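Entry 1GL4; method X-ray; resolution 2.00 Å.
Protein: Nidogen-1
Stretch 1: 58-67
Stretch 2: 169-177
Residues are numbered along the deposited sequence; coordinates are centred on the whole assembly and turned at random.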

# COMPACT_ATOMS: atom_id res chain seq x y z
N GLY A 58 7.39 -17.60 -0.52
CA GLY A 58 7.28 -17.78 -1.95
C GLY A 58 8.09 -18.94 -2.51
O GLY A 58 9.05 -19.42 -1.90
N ARG A 59 7.67 -19.39 -3.69
CA ARG A 59 8.31 -20.48 -4.43
C ARG A 59 8.20 -19.95 -5.86
O ARG A 59 7.19 -20.16 -6.53
CB ARG A 59 7.52 -21.78 -4.28
CG ARG A 59 8.07 -22.97 -5.05
CD ARG A 59 7.13 -24.17 -4.94
NE ARG A 59 7.51 -25.27 -5.83
CZ ARG A 59 8.58 -26.04 -5.65
NH1 ARG A 59 9.39 -25.83 -4.62
NH2 ARG A 59 8.85 -27.01 -6.51
N ILE A 60 9.23 -19.24 -6.31
CA ILE A 60 9.20 -18.62 -7.62
C ILE A 60 10.31 -18.99 -8.61
O ILE A 60 11.49 -18.85 -8.32
CB ILE A 60 9.21 -17.07 -7.46
CG1 ILE A 60 7.99 -16.64 -6.63
CG2 ILE A 60 9.20 -16.39 -8.82
CD1 ILE A 60 8.00 -15.20 -6.23
N PHE A 61 9.90 -19.44 -9.79
CA PHE A 61 10.84 -19.78 -10.85
C PHE A 61 11.13 -18.49 -11.63
O PHE A 61 10.19 -17.81 -12.05
CB PHE A 61 10.24 -20.82 -11.82
CG PHE A 61 9.93 -22.16 -11.19
CD1 PHE A 61 8.75 -22.35 -10.47
CD2 PHE A 61 10.80 -23.23 -11.33
CE1 PHE A 61 8.45 -23.60 -9.90
CE2 PHE A 61 10.51 -24.48 -10.77
CZ PHE A 61 9.33 -24.66 -10.05
N VAL A 62 12.40 -18.15 -11.81
CA VAL A 62 12.77 -16.94 -12.55
C VAL A 62 13.23 -17.28 -13.97
O VAL A 62 14.06 -18.18 -14.17
CB VAL A 62 13.91 -16.17 -11.84
CG1 VAL A 62 14.29 -14.93 -12.64
CG2 VAL A 62 13.48 -15.78 -10.43
N GLY A 63 12.70 -16.56 -14.95
CA GLY A 63 13.08 -16.80 -16.33
C GLY A 63 12.82 -18.22 -16.78
O GLY A 63 11.68 -18.69 -16.75
N SER A 64 13.86 -18.93 -17.19
CA SER A 64 13.71 -20.31 -17.66
C SER A 64 14.25 -21.33 -16.66
O SER A 64 14.39 -22.51 -16.99
CB SER A 64 14.44 -20.49 -18.99
OG SER A 64 15.84 -20.38 -18.83
N SER A 65 14.54 -20.88 -15.44
CA SER A 65 15.08 -21.77 -14.42
C SER A 65 14.12 -22.90 -14.06
O SER A 65 12.91 -22.70 -13.96
CB SER A 65 15.43 -20.98 -13.16
OG SER A 65 15.94 -21.84 -12.15
N GLN A 66 14.67 -24.10 -13.85
CA GLN A 66 13.86 -25.26 -13.48
C GLN A 66 13.90 -25.47 -11.97
O GLN A 66 13.24 -26.36 -11.44
CB GLN A 66 14.37 -26.52 -14.19
CG GLN A 66 14.30 -26.44 -15.72
CD GLN A 66 12.91 -26.07 -16.22
OE1 GLN A 66 11.94 -26.77 -15.95
NE2 GLN A 66 12.82 -24.97 -16.96
N VAL A 67 14.67 -24.64 -11.28
CA VAL A 67 14.76 -24.70 -9.82
C VAL A 67 14.24 -23.36 -9.30
O VAL A 67 14.71 -22.30 -9.71
CB VAL A 67 16.22 -24.90 -9.35
CG1 VAL A 67 16.28 -24.86 -7.83
CG2 VAL A 67 16.74 -26.23 -9.87
N GLU A 169 1.26 -15.33 0.17
CA GLU A 169 1.82 -16.55 -0.41
C GLU A 169 1.94 -16.35 -1.93
O GLU A 169 0.96 -15.98 -2.58
CB GLU A 169 0.90 -17.73 -0.08
CG GLU A 169 1.45 -19.08 -0.45
CD GLU A 169 0.63 -20.22 0.13
OE1 GLU A 169 1.02 -21.39 -0.06
OE2 GLU A 169 -0.41 -19.95 0.78
N LEU A 170 3.13 -16.57 -2.48
CA LEU A 170 3.38 -16.40 -3.92
C LEU A 170 3.95 -17.68 -4.53
O LEU A 170 4.87 -18.28 -3.97
CB LEU A 170 4.38 -15.27 -4.16
CG LEU A 170 4.10 -13.92 -3.51
CD1 LEU A 170 5.33 -13.03 -3.67
CD2 LEU A 170 2.87 -13.27 -4.14
N GLU A 171 3.43 -18.08 -5.68
CA GLU A 171 3.91 -19.28 -6.35
C GLU A 171 3.74 -19.25 -7.87
O GLU A 171 2.66 -18.96 -8.37
CB GLU A 171 3.22 -20.52 -5.78
CG GLU A 171 3.62 -21.82 -6.45
CD GLU A 171 3.03 -23.04 -5.77
OE1 GLU A 171 1.80 -23.05 -5.52
OE2 GLU A 171 3.79 -23.99 -5.48
N GLY A 172 4.81 -19.55 -8.60
CA GLY A 172 4.72 -19.55 -10.04
C GLY A 172 6.00 -19.14 -10.73
O GLY A 172 7.09 -19.28 -10.18
N ARG A 173 5.86 -18.60 -11.94
CA ARG A 173 7.02 -18.19 -12.73
C ARG A 173 6.90 -16.74 -13.20
O ARG A 173 5.83 -16.28 -13.57
CB ARG A 173 7.15 -19.12 -13.95
CG ARG A 173 8.31 -18.80 -14.90
CD ARG A 173 8.36 -19.81 -16.06
NE ARG A 173 8.50 -21.19 -15.58
CZ ARG A 173 9.65 -21.75 -15.22
NH1 ARG A 173 10.79 -21.06 -15.28
NH2 ARG A 173 9.67 -23.00 -14.78
N VAL A 174 8.02 -16.02 -13.15
CA VAL A 174 8.08 -14.63 -13.61
C VAL A 174 9.28 -14.47 -14.53
O VAL A 174 10.28 -15.20 -14.40
CB VAL A 174 8.24 -13.63 -12.43
CG1 VAL A 174 7.03 -13.73 -11.49
CG2 VAL A 174 9.53 -13.90 -11.68
N PRO A 175 9.21 -13.53 -15.49
CA PRO A 175 10.32 -13.29 -16.42
C PRO A 175 11.52 -12.74 -15.65
O PRO A 175 11.37 -12.12 -14.60
CB PRO A 175 9.75 -12.26 -17.39
CG PRO A 175 8.25 -12.40 -17.27
CD PRO A 175 8.06 -12.66 -15.80
N GLN A 176 12.72 -12.96 -16.18
CA GLN A 176 13.93 -12.48 -15.52
C GLN A 176 14.24 -11.02 -15.85
O GLN A 176 14.20 -10.61 -17.01
CB GLN A 176 15.13 -13.33 -15.91
CG GLN A 176 16.42 -12.91 -15.24
CD GLN A 176 17.60 -13.72 -15.72
OE1 GLN A 176 18.01 -13.62 -16.88
NE2 GLN A 176 18.14 -14.55 -14.84
N ILE A 177 14.55 -10.25 -14.81
CA ILE A 177 14.92 -8.85 -14.97
C ILE A 177 16.41 -8.79 -14.61
O ILE A 177 16.82 -9.35 -13.59
CB ILE A 177 14.08 -7.95 -14.04
CG1 ILE A 177 12.69 -7.78 -14.64
CG2 ILE A 177 14.75 -6.59 -13.86
CD1 ILE A 177 11.82 -6.81 -13.93
O HOH W 1 9.95 -16.76 -17.36

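Strand 58-62 runs parallel to the segment 170-174, pairing G58 with L170 through V62 with V174, with a ladder of hydrogen bonds that alternates between them: R59 N to L170 O (3.0 Å), G172 N to R59 O (3.2 Å), F61 N to G172 O (2.8 Å), V174 N to F61 O (3.0 Å) and G63 N to V174 O (2.8 Å). The register survives the corner at G172, whose phi/psi of 147/-154 would jam a CB against the preceding carbonyl oxygen and so calls for glycine.

Alternation along the strands sorts the side chains. On one face I60, chi1 m and chi2 t, lies between L170 and V174: its CD1 is 4.2 Å from L170 CB and its CG2 3.8 Å from V174 CG2. G172, its register partner, has no side chain. Farther along, V62, chi1 t, brings CG1 to 3.7 Å from Q176 CB.

The other face carries the charged groups. R59 and E171 both extend with chi1 and chi2 t, which carries them out alongside each other; their salt bridge is long, at 3.9 Å from R59 NE to E171 OE2.

R173 makes the most elaborate contact. With chi1 and chi2 t its chain first extends, then chi3 turns to m, bringing the guanidinium over to the type II' turn V62-S65. There R173 NH1 donates to both G63 O (2.9 Å) and S65 O (3.0 Å), and R173 NH2 adds a weak bond to S65 O (3.4 Å). These carbonyls lie at the edge of the guanidinium, where its N-H groups point, while F61 CB covers one face, 3.5 Å from R173 NH1. The turn is closed by S65 N to V62 O (3.0 Å), and the positive phi of G63 suits glycine. Q66 folds back through chi1 and chi2 m, so that Q66 NE2 donates to S64 O (2.9 Å).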